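Local coordinates for MutT/nudix family protein (Enterococcus faecalis, PDB 2FML) that is of unknown function but, with a Nudix domain joined to an NrtR-type winged helix, is probably a DNA-binding transcriptional regulator, at residues A[47-52]-A[220-225]; A[105-110]-A[194-199]; A[123-128]-A[187-192]. All blocks are in the same frame, centred on the assembly; numbering follows the deposited sequence.

Contact 1. Residues A[47-52]-A[220-225]; sequences LCYNKE and ARKVFA
Tyr-49, near the end of strand 39-50, lays one face of its ring against Val-223 and carries its hydroxyl on to Lys-222, both on helix 217-228. Its CB already points at the helix, but the first contact falls at CG, which the methyl CG2 of Val-223 approaches to 4.2 Å. Further out, CD2 and CE2 of Tyr-49 are the ring carbons nearest to that methyl, CE2 lying 4.0 Å from Val-223 CG2. CE1 and CZ are hardly more distant, so one methyl serves almost the whole ring. CG2 of Val-223 stands 3.9 Å from the ring centroid and 5° off the normal, a well-centred CH-pi contact. Chi1 of Tyr-49 (170°) sends the ring away from its own backbone N and out across the gap to the helix, while chi2 (86°) turns a flat face to the valine. At the tip, OH of Tyr-49 comes within 3.7 Å of Lys-222 CB, a packing contact; the polar partner of the hydroxyl is Asp-54 OD1, which fixes the far end of the ring. Beyond CG the lysine chain runs on extended, and it forms a cation-pi pair with Tyr-232. Val-210 and Leu-56 also touch the tyrosine, and a salt bridge between Lys-51 and Glu-219 ties the turn after the strand to the same helix. An aromatic side chain from the Nudix sheet thus packs on a helix of the winged-helix part, an interdomain joint whose direct contact is apolar, with polar links at its border, consistent with the two-domain architecture of NrtR-like regulators.

Contact 2. Residues A[105-110]-A[194-199]; sequences NIEQLH and FNRVVD
Leu-109 belongs to a classic beta bulge in strand 106-112, where it and His-110 both face Ser-127, and Arg-196 of helix 186-200 grips the bulge through its carbonyl oxygen. Arg-196 NH1 donates to Leu-109 O at 2.9 Å. The oxygen lies 26° out of the guanidinium plane and the N-H...O angle is 142°, so the bond is bent, though NH1 does meet a lone pair in the carbonyl plane. The arginine gets there by folding: its chain bends at chi2 and chi3, setting the guanidinium alongside the leucine, so that NH1 points at Leu-109 O. The leucine packs into that curve from the apolar side. Its CD1 rests 3.8 Å from Arg-196 CB and also lies over one guanidinium face, toward the rim, as the two side chains pass in opposite directions. Two waters extend the polar contact. The first accepts from Arg-196 NH1 at 3.2 Å and donates to Gln-108 O and to Glu-107 OE2. The second accepts from Arg-196 NH2 at 3.0 Å and lies in the ring plane of His-110, 2.8 Å from ND1, with a weak bond to Leu-109 O besides. Glu-107 and Arg-196 are not directly paired: OE2 of the one is 5.5 Å from NH1 of the other, and the carboxylate reaches only as near as the aliphatic CG of the arginine. The first water bridges the two opposite charges, whose attraction at this distance is probably modest, whereas the direct bond to the backbone carbonyl ties the helix to the strand itself.

Contact 3. Residues A[123-128]-A[187-192]; sequences VVTVSY and SEIIIK
Thr-125 OG1 is held by two groups of strand 39-50, Asp-43 OD2 and Thr-41 OG1, and this grip leaves the methyl of the threonine to meet Ile-189 of helix 186-200. With OG1 swung away from the backbone N (chi1 -154°), CG2 takes the place between N and the carbonyl carbon and faces the helix. Thr-125 CG2 and Ile-189 CD1 then touch tip to tip at 4.1 Å. Two residues on, Ser-127 meets the other branch of the same isoleucine: its CB lies 3.7 Å from Ile-189 CG2. The serine OG also lies beside that methyl, while its hydrogen bond goes to His-110 O on the adjoining strand. Ile-189 thus spreads its two branches along one face of the strand, its longer CG1-CD1 arm extended (chi2 -171°) toward Thr-125 and its short branch on Ser-127. A bound glycerol, probably from the crystallisation liquor, lies about 4 Å from the Thr-125 side chain. Strand 123-131 runs between strand 39-50, to which it is parallel, and antiparallel strand 106-112; Ile-189 also touches Val-45. Val-126 and Tyr-128, alternating with the two contact residues, pack on helix 85-97, so the sheet is sandwiched between two helices, as in the Nudix fold, and Val-124 and Val-126 also meet Leu-40 and Ser-111 of the second subunit.

Contacts 2 and 3 are neighbours, their centres 11 Å apart: points about two turns apart on helix 186-200 sit on adjacent antiparallel strands, 106-112 and 123-131, and the two sites touch directly. Contact 1 lies about 16 Å from the centre of contact 2 and 23 Å from that of contact 3. It uses strand 39-50 of the same sheet, but the next helix in the chain, 217-228. Along the sequence the loops are nested, contact 3 inside contact 2 inside contact 1. The chain thus lays one helix along the Nudix sheet, beside strands that also meet the second subunit, before the winged-helix part docks at the end of strand 39-50.

Contact 1. Residues A[47-52]-A[220-225]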
loop_
_atom_site.group_PDB
_atom_site.type_symbol
_atom_site.label_atom_id
_atom_site.label_comp_id
_atom_site.label_asym_id
_atom_site.label_seq_id
_atom_site.Cartn_x
_atom_site.Cartn_y
_atom_site.Cartn_z
ATOM N N LEU A 47 0.471 9.995 -14.596
ATOM C CA LEU A 47 -0.747 10.563 -15.115
ATOM C C LEU A 47 -0.529 12.042 -15.274
ATOM O O LEU A 47 0.019 12.712 -14.393
ATOM C CB LEU A 47 -1.879 10.356 -14.120
ATOM C CG LEU A 47 -2.353 8.944 -13.885
ATOM C CD1 LEU A 47 -3.533 8.976 -12.930
ATOM C CD2 LEU A 47 -2.682 8.224 -15.218
ATOM N N CYS A 48 -0.965 12.562 -16.415
ATOM C CA CYS A 48 -0.953 13.997 -16.636
ATOM C C CYS A 48 -2.307 14.410 -17.217
ATOM O O CYS A 48 -3.182 13.569 -17.460
ATOM C CB CYS A 48 0.241 14.390 -17.538
ATOM S SG CYS A 48 0.130 13.884 -19.250
ATOM N N TYR A 49 -2.466 15.700 -17.485
ATOM C CA TYR A 49 -3.657 16.134 -18.149
ATOM C C TYR A 49 -3.334 17.259 -19.128
ATOM O O TYR A 49 -2.765 18.255 -18.725
ATOM C CB TYR A 49 -4.658 16.551 -17.076
ATOM C CG TYR A 49 -5.902 17.271 -17.544
ATOM C CD1 TYR A 49 -7.035 16.568 -17.970
ATOM C CD2 TYR A 49 -5.967 18.672 -17.479
ATOM C CE1 TYR A 49 -8.190 17.286 -18.364
ATOM C CE2 TYR A 49 -7.086 19.364 -17.861
ATOM C CZ TYR A 49 -8.186 18.683 -18.324
ATOM O OH TYR A 49 -9.274 19.440 -18.676
ATOM N N ASN A 50 -3.672 17.082 -20.412
ATOM C CA ASN A 50 -3.640 18.174 -21.387
ATOM C C ASN A 50 -4.898 19.095 -21.346
ATOM O O ASN A 50 -5.968 18.628 -21.679
ATOM C CB ASN A 50 -3.452 17.582 -22.798
ATOM C CG ASN A 50 -3.065 18.637 -23.824
ATOM O OD1 ASN A 50 -3.870 19.508 -24.202
ATOM N ND2 ASN A 50 -1.813 18.590 -24.253
ATOM N N LYS A 51 -4.783 20.381 -20.973
ATOM C CA LYS A 51 -5.972 21.278 -20.829
ATOM C C LYS A 51 -6.675 21.623 -22.133
ATOM O O LYS A 51 -7.901 21.717 -22.182
ATOM C CB LYS A 51 -5.636 22.638 -20.166
ATOM C CG LYS A 51 -5.138 22.594 -18.719
ATOM C CD LYS A 51 -3.933 23.534 -18.536
ATOM C CE LYS A 51 -4.319 25.010 -18.508
ATOM N NZ LYS A 51 -4.482 25.562 -17.120
ATOM N N GLU A 52 -5.898 21.883 -23.175
ATOM C CA GLU A 52 -6.469 22.340 -24.432
ATOM C C GLU A 52 -7.307 21.208 -25.003
ATOM O O GLU A 52 -8.437 21.424 -25.443
ATOM C CB GLU A 52 -5.379 22.840 -25.412
ATOM C CG GLU A 52 -4.254 23.730 -24.748
ATOM C CD GLU A 52 -3.159 22.877 -23.995
ATOM O OE1 GLU A 52 -2.298 22.242 -24.675
ATOM O OE2 GLU A 52 -3.162 22.838 -22.732
ATOM N N ALA A 220 -10.959 22.188 -12.405
ATOM C CA ALA A 220 -11.055 21.119 -11.424
ATOM C C ALA A 220 -12.248 20.236 -11.728
ATOM O O ALA A 220 -12.137 19.028 -11.664
ATOM C CB ALA A 220 -11.156 21.690 -9.996
ATOM N N ARG A 221 -13.404 20.838 -12.021
ATOM C CA ARG A 221 -14.550 20.056 -12.500
ATOM C C ARG A 221 -14.227 19.168 -13.731
ATOM O O ARG A 221 -14.661 18.014 -13.773
ATOM C CB ARG A 221 -15.758 20.948 -12.758
ATOM C CG ARG A 221 -16.416 21.449 -11.473
ATOM C CD ARG A 221 -17.234 22.760 -11.693
ATOM N NE ARG A 221 -18.328 22.504 -12.611
ATOM C CZ ARG A 221 -18.548 23.165 -13.740
ATOM N NH1 ARG A 221 -17.777 24.185 -14.092
ATOM N NH2 ARG A 221 -19.566 22.808 -14.513
ATOM N N LYS A 222 -13.477 19.702 -14.707
ATOM C CA LYS A 222 -13.116 18.988 -15.973
ATOM C C LYS A 222 -12.200 17.789 -15.741
ATOM O O LYS A 222 -12.304 16.780 -16.423
ATOM C CB LYS A 222 -12.478 19.958 -16.982
ATOM C CG LYS A 222 -13.462 21.058 -17.560
ATOM C CD LYS A 222 -12.987 21.581 -18.930
ATOM C CE LYS A 222 -13.832 22.714 -19.499
ATOM N NZ LYS A 222 -13.352 23.051 -20.901
ATOM N N VAL A 223 -11.299 17.910 -14.763
ATOM C CA VAL A 223 -10.468 16.815 -14.330
ATOM C C VAL A 223 -11.330 15.758 -13.619
ATOM O O VAL A 223 -11.326 14.596 -14.008
ATOM C CB VAL A 223 -9.323 17.295 -13.444
ATOM C CG1 VAL A 223 -8.644 16.095 -12.800
ATOM C CG2 VAL A 223 -8.349 18.115 -14.261
ATOM N N PHE A 224 -12.080 16.166 -12.604
ATOM C CA PHE A 224 -13.026 15.284 -11.962
ATOM C C PHE A 224 -13.974 14.546 -12.932
ATOM O O PHE A 224 -14.242 13.371 -12.746
ATOM C CB PHE A 224 -13.855 16.061 -10.952
ATOM C CG PHE A 224 -13.307 16.018 -9.562
ATOM C CD1 PHE A 224 -12.019 16.515 -9.282
ATOM C CD2 PHE A 224 -14.082 15.483 -8.514
ATOM C CE1 PHE A 224 -11.505 16.474 -7.985
ATOM C CE2 PHE A 224 -13.586 15.449 -7.213
ATOM C CZ PHE A 224 -12.288 15.952 -6.949
ATOM N N ALA A 225 -14.475 15.225 -13.962
ATOM C CA ALA A 225 -15.388 14.573 -14.902
ATOM C C ALA A 225 -14.657 13.526 -15.785
ATOM O O ALA A 225 -15.254 12.502 -16.134
ATOM C CB ALA A 225 -16.160 15.601 -15.740
#

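Contact 2. Residues A[105-110]-A[194-199]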
loop_
_atom_site.group_PDB
_atom_site.type_symbol
_atom_site.label_atom_id
_atom_site.label_comp_id
_atom_site.label_asym_id
_atom_site.label_seq_id
_atom_site.Cartn_x
_atom_site.Cartn_y
_atom_site.Cartn_z
ATOM N N ASN A 105 6.322 13.942 -4.366
ATOM C CA ASN A 105 5.269 13.911 -5.412
ATOM C C ASN A 105 4.796 12.538 -5.964
ATOM O O ASN A 105 3.983 12.436 -6.907
ATOM C CB ASN A 105 5.661 14.851 -6.529
ATOM C CG ASN A 105 5.648 16.303 -6.073
ATOM O OD1 ASN A 105 4.627 16.975 -6.177
ATOM N ND2 ASN A 105 6.752 16.764 -5.497
ATOM N N ILE A 106 5.279 11.479 -5.336
ATOM C CA ILE A 106 4.815 10.156 -5.665
ATOM C C ILE A 106 4.023 9.603 -4.477
ATOM O O ILE A 106 4.263 10.001 -3.341
ATOM C CB ILE A 106 5.967 9.213 -6.100
ATOM C CG1 ILE A 106 6.947 8.964 -4.931
ATOM C CG2 ILE A 106 6.626 9.801 -7.309
ATOM C CD1 ILE A 106 8.030 7.822 -5.176
ATOM N N GLU A 107 3.084 8.701 -4.754
ATOM C CA GLU A 107 2.500 7.944 -3.683
ATOM C C GLU A 107 2.584 6.445 -3.986
ATOM O O GLU A 107 2.362 6.025 -5.109
ATOM C CB GLU A 107 1.028 8.388 -3.403
ATOM C CG GLU A 107 -0.016 7.975 -4.507
ATOM C CD GLU A 107 -1.416 8.676 -4.318
ATOM O OE1 GLU A 107 -1.507 9.909 -4.599
ATOM O OE2 GLU A 107 -2.394 7.990 -3.883
ATOM N N GLN A 108 2.837 5.651 -2.960
ATOM C CA GLN A 108 2.803 4.213 -3.146
ATOM C C GLN A 108 1.368 3.765 -3.449
ATOM O O GLN A 108 0.424 4.249 -2.836
ATOM C CB GLN A 108 3.386 3.500 -1.941
ATOM C CG GLN A 108 3.986 2.229 -2.287
ATOM C CD GLN A 108 4.583 1.584 -1.090
ATOM O OE1 GLN A 108 5.788 1.758 -0.763
ATOM N NE2 GLN A 108 3.788 0.765 -0.454
ATOM N N LEU A 109 1.179 2.911 -4.458
ATOM C CA LEU A 109 -0.184 2.612 -4.845
ATOM C C LEU A 109 -0.632 1.245 -4.240
ATOM O O LEU A 109 -1.631 1.156 -3.497
ATOM C CB LEU A 109 -0.306 2.654 -6.382
ATOM C CG LEU A 109 -1.561 2.093 -7.085
ATOM C CD1 LEU A 109 -2.823 2.834 -6.704
ATOM C CD2 LEU A 109 -1.352 2.062 -8.602
ATOM N N HIS A 110 0.105 0.189 -4.578
ATOM C CA HIS A 110 -0.263 -1.150 -4.217
ATOM C C HIS A 110 0.905 -2.097 -4.590
ATOM O O HIS A 110 1.652 -1.823 -5.566
ATOM C CB HIS A 110 -1.555 -1.555 -4.921
ATOM C CG HIS A 110 -2.073 -2.893 -4.494
ATOM N ND1 HIS A 110 -2.891 -3.081 -3.387
ATOM C CD2 HIS A 110 -1.898 -4.119 -5.043
ATOM C CE1 HIS A 110 -3.185 -4.370 -3.277
ATOM N NE2 HIS A 110 -2.588 -5.018 -4.270
ATOM N N PHE A 194 -6.407 3.991 -11.412
ATOM C CA PHE A 194 -7.532 4.801 -11.857
ATOM C C PHE A 194 -8.621 4.867 -10.774
ATOM O O PHE A 194 -9.152 5.953 -10.474
ATOM C CB PHE A 194 -8.088 4.276 -13.206
ATOM C CG PHE A 194 -9.067 5.201 -13.840
ATOM C CD1 PHE A 194 -8.640 6.173 -14.708
ATOM C CD2 PHE A 194 -10.431 5.135 -13.513
ATOM C CE1 PHE A 194 -9.580 7.072 -15.274
ATOM C CE2 PHE A 194 -11.373 6.047 -14.046
ATOM C CZ PHE A 194 -10.929 7.007 -14.944
ATOM N N ASN A 195 -8.960 3.699 -10.220
ATOM C CA ASN A 195 -9.978 3.572 -9.163
ATOM C C ASN A 195 -9.516 4.264 -7.848
ATOM O O ASN A 195 -10.340 4.788 -7.101
ATOM C CB ASN A 195 -10.289 2.074 -8.945
ATOM C CG ASN A 195 -11.160 1.518 -10.045
ATOM O OD1 ASN A 195 -11.870 2.288 -10.692
ATOM N ND2 ASN A 195 -11.126 0.207 -10.278
ATOM N N ARG A 196 -8.204 4.271 -7.588
ATOM C CA ARG A 196 -7.669 4.909 -6.386
ATOM C C ARG A 196 -7.914 6.411 -6.424
ATOM O O ARG A 196 -8.268 7.003 -5.405
ATOM C CB ARG A 196 -6.161 4.606 -6.185
ATOM C CG ARG A 196 -5.489 5.396 -5.006
ATOM C CD ARG A 196 -5.880 4.795 -3.650
ATOM N NE ARG A 196 -6.003 3.317 -3.759
ATOM C CZ ARG A 196 -5.078 2.431 -3.443
ATOM N NH1 ARG A 196 -3.900 2.833 -2.953
ATOM N NH2 ARG A 196 -5.344 1.131 -3.600
ATOM N N VAL A 197 -7.713 7.015 -7.588
ATOM C CA VAL A 197 -8.009 8.444 -7.808
ATOM C C VAL A 197 -9.534 8.794 -7.636
ATOM O O VAL A 197 -9.892 9.691 -6.847
ATOM C CB VAL A 197 -7.481 8.930 -9.203
ATOM C CG1 VAL A 197 -7.879 10.405 -9.458
ATOM C CG2 VAL A 197 -5.956 8.692 -9.352
ATOM N N VAL A 198 -10.412 8.090 -8.368
ATOM C CA VAL A 198 -11.873 8.111 -8.129
ATOM C C VAL A 198 -12.270 7.984 -6.646
ATOM O O VAL A 198 -13.112 8.757 -6.181
ATOM C CB VAL A 198 -12.611 6.996 -8.912
ATOM C CG1 VAL A 198 -14.085 7.057 -8.581
ATOM C CG2 VAL A 198 -12.367 7.125 -10.431
ATOM N N ASP A 199 -11.658 7.023 -5.919
ATOM C CA ASP A 199 -11.894 6.827 -4.461
ATOM C C ASP A 199 -11.398 7.922 -3.530
ATOM O O ASP A 199 -11.899 8.046 -2.400
ATOM C CB ASP A 199 -11.291 5.509 -3.937
ATOM C CG ASP A 199 -11.961 4.277 -4.526
ATOM O OD1 ASP A 199 -13.042 4.440 -5.144
ATOM O OD2 ASP A 199 -11.399 3.153 -4.396
HETATM O O HOH W 1 -2.283 5.542 -3.475
HETATM O O HOH W 2 -3.865 -0.898 -1.995
#

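Contact 3. Residues A[123-128]-A[187-192]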
loop_
_atom_site.group_PDB
_atom_site.type_symbol
_atom_site.label_atom_id
_atom_site.label_comp_id
_atom_site.label_asym_id
_atom_site.label_seq_id
_atom_site.Cartn_x
_atom_site.Cartn_y
_atom_site.Cartn_z
ATOM N N VAL A 123 8.321 -12.876 -8.672
ATOM C CA VAL A 123 8.612 -11.439 -8.839
ATOM C C VAL A 123 7.485 -10.640 -8.220
ATOM O O VAL A 123 6.304 -10.836 -8.544
ATOM C CB VAL A 123 8.859 -11.003 -10.323
ATOM C CG1 VAL A 123 9.306 -9.515 -10.405
ATOM C CG2 VAL A 123 9.917 -11.911 -11.013
ATOM N N VAL A 124 7.852 -9.751 -7.280
ATOM C CA VAL A 124 6.848 -8.918 -6.575
ATOM C C VAL A 124 7.130 -7.450 -6.927
ATOM O O VAL A 124 8.264 -6.995 -6.939
ATOM C CB VAL A 124 6.869 -9.171 -5.002
ATOM C CG1 VAL A 124 5.837 -8.235 -4.180
ATOM C CG2 VAL A 124 6.544 -10.621 -4.741
ATOM N N THR A 125 6.058 -6.718 -7.203
ATOM C CA THR A 125 6.199 -5.362 -7.571
ATOM C C THR A 125 5.508 -4.384 -6.583
ATOM O O THR A 125 4.459 -4.638 -6.080
ATOM C CB THR A 125 5.788 -5.208 -9.034
ATOM O OG1 THR A 125 6.462 -4.085 -9.601
ATOM C CG2 THR A 125 4.243 -5.016 -9.206
ATOM N N VAL A 126 6.150 -3.277 -6.286
ATOM C CA VAL A 126 5.544 -2.250 -5.534
ATOM C C VAL A 126 5.238 -1.181 -6.577
ATOM O O VAL A 126 6.117 -0.631 -7.209
ATOM C CB VAL A 126 6.452 -1.738 -4.432
ATOM C CG1 VAL A 126 5.797 -0.643 -3.682
ATOM C CG2 VAL A 126 6.846 -2.846 -3.540
ATOM N N SER A 127 3.978 -0.969 -6.831
ATOM C CA SER A 127 3.624 0.079 -7.767
ATOM C C SER A 127 3.420 1.463 -7.071
ATOM O O SER A 127 3.062 1.548 -5.916
ATOM C CB SER A 127 2.394 -0.326 -8.599
ATOM O OG SER A 127 1.221 -0.356 -7.796
ATOM N N TYR A 128 3.666 2.503 -7.850
ATOM C CA TYR A 128 3.520 3.891 -7.472
ATOM C C TYR A 128 2.663 4.663 -8.480
ATOM O O TYR A 128 2.562 4.278 -9.626
ATOM C CB TYR A 128 4.906 4.553 -7.344
ATOM C CG TYR A 128 5.650 4.109 -6.122
ATOM C CD1 TYR A 128 5.730 4.935 -5.010
ATOM C CD2 TYR A 128 6.355 2.858 -6.112
ATOM C CE1 TYR A 128 6.482 4.548 -3.886
ATOM C CE2 TYR A 128 7.096 2.464 -5.035
ATOM C CZ TYR A 128 7.117 3.280 -3.909
ATOM O OH TYR A 128 7.793 2.853 -2.829
ATOM N N SER A 187 -2.384 -4.240 -16.589
ATOM C CA SER A 187 -3.789 -3.818 -16.689
ATOM C C SER A 187 -4.450 -3.696 -15.295
ATOM O O SER A 187 -5.216 -2.722 -15.032
ATOM C CB SER A 187 -4.555 -4.849 -17.534
ATOM O OG SER A 187 -4.914 -5.818 -16.609
ATOM N N GLU A 188 -4.128 -4.648 -14.397
ATOM C CA GLU A 188 -4.587 -4.564 -13.014
ATOM C C GLU A 188 -4.036 -3.392 -12.257
ATOM O O GLU A 188 -4.649 -2.929 -11.341
ATOM C CB GLU A 188 -4.237 -5.818 -12.168
ATOM C CG GLU A 188 -5.025 -7.052 -12.484
ATOM C CD GLU A 188 -4.298 -8.256 -11.964
ATOM O OE1 GLU A 188 -4.043 -8.232 -10.745
ATOM O OE2 GLU A 188 -3.931 -9.180 -12.767
ATOM N N ILE A 189 -2.785 -3.077 -12.527
ATOM C CA ILE A 189 -2.132 -1.962 -11.916
ATOM C C ILE A 189 -2.728 -0.603 -12.411
ATOM O O ILE A 189 -2.933 0.304 -11.606
ATOM C CB ILE A 189 -0.577 -1.983 -12.142
ATOM C CG1 ILE A 189 0.095 -3.375 -11.888
ATOM C CG2 ILE A 189 0.040 -0.810 -11.400
ATOM C CD1 ILE A 189 1.674 -3.306 -11.900
ATOM N N ILE A 190 -2.999 -0.461 -13.699
ATOM C CA ILE A 190 -3.610 0.781 -14.191
ATOM C C ILE A 190 -5.033 1.019 -13.655
ATOM O O ILE A 190 -5.401 2.135 -13.212
ATOM C CB ILE A 190 -3.537 0.864 -15.727
ATOM C CG1 ILE A 190 -2.080 1.103 -16.068
ATOM C CG2 ILE A 190 -4.436 2.085 -16.299
ATOM C CD1 ILE A 190 -1.679 0.922 -17.462
ATOM N N ILE A 191 -5.827 -0.040 -13.663
ATOM C CA ILE A 191 -7.157 -0.036 -13.049
ATOM C C ILE A 191 -7.063 0.309 -11.553
ATOM O O ILE A 191 -7.835 1.131 -11.049
ATOM C CB ILE A 191 -7.836 -1.416 -13.296
ATOM C CG1 ILE A 191 -8.106 -1.598 -14.793
ATOM C CG2 ILE A 191 -9.066 -1.666 -12.441
ATOM C CD1 ILE A 191 -9.084 -0.717 -15.347
ATOM N N LYS A 192 -6.133 -0.306 -10.833
ATOM C CA LYS A 192 -5.930 0.076 -9.396
ATOM C C LYS A 192 -5.655 1.578 -9.232
ATOM O O LYS A 192 -6.245 2.227 -8.369
ATOM C CB LYS A 192 -4.841 -0.769 -8.718
ATOM C CG LYS A 192 -4.679 -0.659 -7.158
ATOM C CD LYS A 192 -5.676 -1.526 -6.290
ATOM C CE LYS A 192 -5.563 -3.033 -6.392
ATOM N NZ LYS A 192 -6.529 -3.721 -5.329
#